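Local coordinates for protein probable dipeptidase (Pseudomonas aeruginosa, PDB 3B40) that probably acts as a metal-dependent dipeptidase of the membrane dipeptidase (M19) family, which has a TIM-barrel fold, at residues Gly86-Asp89 with Glu90-Gln94; Val166-Asp170 with Trp171-Ser175. The protein carries 11 engineered substitutions. All coordinates share one frame; numbering follows the deposited sequence.

Interaction 1. Residues Gly86-Asp89 with Glu90-Gln94; sequences GFVD and EARHQ. With CA (calcium ion), chain F.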
# COMPACT_ATOMS: atom_id res chain seq x y z
N GLY A 86 2.25 -23.82 10.86
CA GLY A 86 1.83 -24.25 9.51
C GLY A 86 1.26 -23.11 8.67
O GLY A 86 1.09 -23.23 7.45
N PHE A 87 0.99 -22.00 9.35
CA PHE A 87 0.48 -20.78 8.72
C PHE A 87 1.50 -20.13 7.78
O PHE A 87 1.11 -19.47 6.81
CB PHE A 87 0.06 -19.78 9.79
CG PHE A 87 -1.36 -19.94 10.25
CD1 PHE A 87 -2.23 -18.87 10.22
CD2 PHE A 87 -1.83 -21.18 10.69
CE1 PHE A 87 -3.55 -19.01 10.64
CE2 PHE A 87 -3.14 -21.33 11.12
CZ PHE A 87 -4.01 -20.25 11.09
N VAL A 88 2.79 -20.30 8.07
CA VAL A 88 3.84 -19.77 7.19
C VAL A 88 3.75 -20.39 5.80
O VAL A 88 3.86 -19.69 4.80
CB VAL A 88 5.28 -19.94 7.77
CG1 VAL A 88 6.31 -19.22 6.88
CG2 VAL A 88 5.36 -19.41 9.20
N ASP A 89 3.52 -21.70 5.74
CA ASP A 89 3.43 -22.37 4.45
C ASP A 89 2.17 -21.95 3.70
O ASP A 89 2.18 -21.83 2.47
CB ASP A 89 3.47 -23.89 4.60
CG ASP A 89 3.58 -24.59 3.25
OD1 ASP A 89 4.62 -24.40 2.55
OD2 ASP A 89 2.62 -25.30 2.88
N GLU A 90 1.10 -21.71 4.43
CA GLU A 90 -0.13 -21.19 3.82
C GLU A 90 0.10 -19.82 3.18
O GLU A 90 -0.35 -19.56 2.07
CB GLU A 90 -1.25 -21.09 4.84
CG GLU A 90 -2.62 -20.93 4.19
CD GLU A 90 -3.02 -22.17 3.38
OE1 GLU A 90 -2.75 -23.30 3.86
OE2 GLU A 90 -3.57 -22.02 2.26
N ALA A 91 0.79 -18.95 3.91
CA ALA A 91 1.14 -17.62 3.45
C ALA A 91 1.98 -17.72 2.16
O ALA A 91 1.81 -16.91 1.26
CB ALA A 91 1.88 -16.83 4.55
N ARG A 92 2.82 -18.76 2.07
CA ARG A 92 3.60 -19.05 0.84
C ARG A 92 2.72 -19.48 -0.34
O ARG A 92 2.95 -19.10 -1.48
CB ARG A 92 4.64 -20.12 1.10
CG ARG A 92 5.79 -19.69 1.99
CD ARG A 92 6.94 -20.72 1.94
NE ARG A 92 7.95 -20.34 2.93
CZ ARG A 92 8.23 -21.04 4.03
NH1 ARG A 92 7.63 -22.21 4.27
NH2 ARG A 92 9.15 -20.57 4.87
N HIS A 93 1.70 -20.28 -0.05
CA HIS A 93 0.67 -20.60 -1.05
C HIS A 93 -0.08 -19.36 -1.57
O HIS A 93 -0.35 -19.27 -2.75
CB HIS A 93 -0.31 -21.60 -0.48
CG HIS A 93 0.29 -22.95 -0.20
ND1 HIS A 93 -0.34 -23.90 0.57
CD2 HIS A 93 1.47 -23.49 -0.59
CE1 HIS A 93 0.43 -24.97 0.64
NE2 HIS A 93 1.53 -24.75 -0.05
N GLN A 94 -0.38 -18.41 -0.68
CA GLN A 94 -1.00 -17.12 -1.06
C GLN A 94 -0.08 -16.35 -2.04
O GLN A 94 -0.56 -15.78 -3.03
CB GLN A 94 -1.31 -16.26 0.17
CG GLN A 94 -2.31 -16.86 1.18
CD GLN A 94 -2.20 -16.29 2.61
OE1 GLN A 94 -1.83 -15.12 2.82
NE2 GLN A 94 -2.54 -17.12 3.61
CA CA F . 3.78 -25.94 0.62
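Asp89 and His93, four residues apart at the start of helix 87-108, close on one calcium ion from the same side of the helix. Metal coordination joins the two side chains. The carboxylate grips the ion with both oxygens, OD1 and OD2 of Asp89 each lying 2.6 Å from calcium, while NE2 of His93 is a third ligand at 2.6 Å from the ion. The two flat groups are steeply turned, their planes 75° apart. Sharing the calcium brings CE1 of His93 within 3.2 Å of Asp89 OD2. A chi1 of -172° swings the Asp89 carboxylate away from its own N and along the helix toward the imidazole.

Backbone hydrogen bonds fix this spacing. His93 N donates to Asp89 O over 3.0 Å, and that same oxygen lies 3.4 Å above one face of the imidazole, toward its rim. Ala91 N to Phe87 O and Arg92 N to Val88 O continue the helical pattern, whereas the bond from Glu90 N to Gly86 O is weak.

Apolar and charged contacts are looser. CG1 of Val88 sits over one face of the Arg92 guanidinium, 3.7 Å from NH2 of Arg92, whose NE makes a weak hydrogen bond to Pro142 O. At the edge of that group Asp89 OD1 approaches, 4.1 Å from Arg92 NH1: opposite charges near each other without a salt bridge. Phe87, Val88 and Ala91 pack on Tyr141.

Asp89 and His93, about one helical turn apart, thus form a two-residue calcium site on the helix surface. Calcium would offset the carboxylate's negative charge, and the nearby guanidinium probably adds to that effect.

Interaction 2. Residues Val166-Asp170 with Trp171-Ser175; sequences VGNND and WADSS. Engineered in segment 171-175: Ala172 (natural residue Ser).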
# COMPACT_ATOMS: atom_id res chain seq x y z
N VAL A 166 0.41 -5.60 8.52
CA VAL A 166 -0.12 -5.76 9.89
C VAL A 166 0.52 -7.00 10.55
O VAL A 166 0.67 -8.05 9.90
CB VAL A 166 -1.68 -5.88 9.84
CG1 VAL A 166 -2.25 -6.10 11.22
CG2 VAL A 166 -2.31 -4.61 9.26
N GLY A 167 0.93 -6.89 11.81
CA GLY A 167 1.57 -7.99 12.52
C GLY A 167 3.09 -7.88 12.46
O GLY A 167 3.64 -7.53 11.42
N ASN A 168 3.77 -8.11 13.57
CA ASN A 168 5.23 -8.16 13.56
C ASN A 168 5.66 -9.36 12.76
O ASN A 168 4.91 -10.33 12.63
CB ASN A 168 5.80 -8.30 14.98
CG ASN A 168 5.62 -7.05 15.83
OD1 ASN A 168 5.51 -5.94 15.32
ND2 ASN A 168 5.64 -7.22 17.16
N ASN A 169 6.88 -9.34 12.22
CA ASN A 169 7.46 -10.58 11.69
C ASN A 169 8.93 -10.64 12.09
O ASN A 169 9.44 -9.71 12.75
CB ASN A 169 7.25 -10.69 10.15
CG ASN A 169 7.99 -9.63 9.39
OD1 ASN A 169 9.24 -9.54 9.46
ND2 ASN A 169 7.25 -8.81 8.65
N ASP A 170 9.61 -11.72 11.71
CA ASP A 170 10.99 -11.98 12.20
C ASP A 170 12.08 -11.11 11.57
O ASP A 170 13.21 -11.15 12.01
CB ASP A 170 11.35 -13.45 12.05
CG ASP A 170 10.48 -14.35 12.92
OD1 ASP A 170 9.99 -13.90 13.97
OD2 ASP A 170 10.28 -15.49 12.54
N TRP A 171 11.72 -10.34 10.56
CA TRP A 171 12.64 -9.40 9.88
C TRP A 171 12.48 -7.94 10.35
O TRP A 171 13.44 -7.19 10.41
CB TRP A 171 12.40 -9.46 8.37
CG TRP A 171 12.90 -10.72 7.70
CD1 TRP A 171 13.11 -11.94 8.29
CD2 TRP A 171 13.29 -10.86 6.32
NE1 TRP A 171 13.57 -12.85 7.34
CE2 TRP A 171 13.69 -12.21 6.13
CE3 TRP A 171 13.32 -10.00 5.23
CZ2 TRP A 171 14.12 -12.71 4.89
CZ3 TRP A 171 13.75 -10.49 3.99
CH2 TRP A 171 14.14 -11.83 3.84
N ALA A 172 11.24 -7.55 10.63
CA ALA A 172 10.93 -6.16 10.94
C ALA A 172 9.71 -6.08 11.84
O ALA A 172 8.75 -6.84 11.66
CB ALA A 172 10.64 -5.41 9.64
N ASP A 173 9.73 -5.13 12.78
CA ASP A 173 8.52 -4.77 13.57
C ASP A 173 7.51 -4.00 12.72
O ASP A 173 7.88 -3.18 11.87
CB ASP A 173 8.85 -3.89 14.78
CG ASP A 173 9.80 -4.57 15.79
OD1 ASP A 173 9.84 -5.82 15.89
OD2 ASP A 173 10.52 -3.82 16.50
N SER A 174 6.23 -4.20 13.00
CA SER A 174 5.20 -3.50 12.26
C SER A 174 4.78 -2.23 13.03
O SER A 174 4.96 -2.14 14.23
CB SER A 174 4.00 -4.43 12.03
OG SER A 174 2.89 -3.73 11.49
N SER A 175 4.23 -1.26 12.32
CA SER A 175 3.59 -0.13 12.99
C SER A 175 2.27 -0.56 13.64
O SER A 175 1.71 0.15 14.49
CB SER A 175 3.38 1.02 12.01
OG SER A 175 2.46 0.68 10.95
O HOH W 1 6.40 -6.15 10.36
O HOH W 2 5.87 -3.33 16.64
O HOH W 3 8.97 -8.15 14.94
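Trp171, Ser174 and Asn169 bury the most surface where residues 166-170 double back against 171-175, the two runs pointing 154° apart. Asn169 organises the bend through its side-chain oxygen. OD1 of Asn169 takes a hydrogen bond from Trp171 N, a donor in the carbonyl plane, at 2.8 Å, and a second from Ala172 N at 3.1 Å, whose donor stands above that plane. Its CG lies between the backbone N and the carbonyl carbon (chi1 65°), which turns the amide back over the following residues. The ND2 end is held by Phe163 O, so both ends of the amide are used. On the backbone, Asn169 N donates a hydrogen bond to Ala172 O (3.2 Å); Ala172 is an engineered residue, serine in the natural protein.

Trp171 gives the turn its large side chain. Its CB lies 3.3 Å from Asn169 OD1, and the CD1 edge of the indole runs beside the carbonyl carbon of Asp170. Farther out the ring packs on Ala140, and NE1 makes a weak hydrogen bond to Gly144 O.

Ser174 closes the other end. Asn168 OD1 accepts its backbone N at 3.0 Å along an almost straight N-H line (173°), while ND2 of Asn168 donates to Ser184 O. CB of Ser174 presses to 3.2 Å from Gly167 O. The Ser174 hydroxyl bonds instead to Tyr165 O and Arg176 N. Two waters stitch the flanks: one joins Asn168 OD1 to Ser174 O, the other Asn169 O to Asp173 OD1, while the Asp173 carboxylate also receives Leu188 N and Gly190 N.

The Trp171 N bond to Asn169 OD1 makes an Asx turn, supplemented by Ala172 N, here reversing the long loop between strand 160-162 and helix 193-205 of the TIM-barrel fold.

Interaction 1 belongs to the surface, at the start of helix 87-108, whereas interaction 2 is a buried loop reversal after strand 160-162. Their centres lie about 16 Å apart and their nearest atoms about 7 Å, so they do not touch. Both nevertheless lean on the same piece of chain, loop residues 140-144 after strand 131-138, which therefore links them indirectly through side-chain packing and weak hydrogen bonds to its carbonyls. Of the two interactions, interaction 1 alone binds a calcium ion. That contact is centred about 21 Å from the centre of the chain, against about 15 Å for interaction 2.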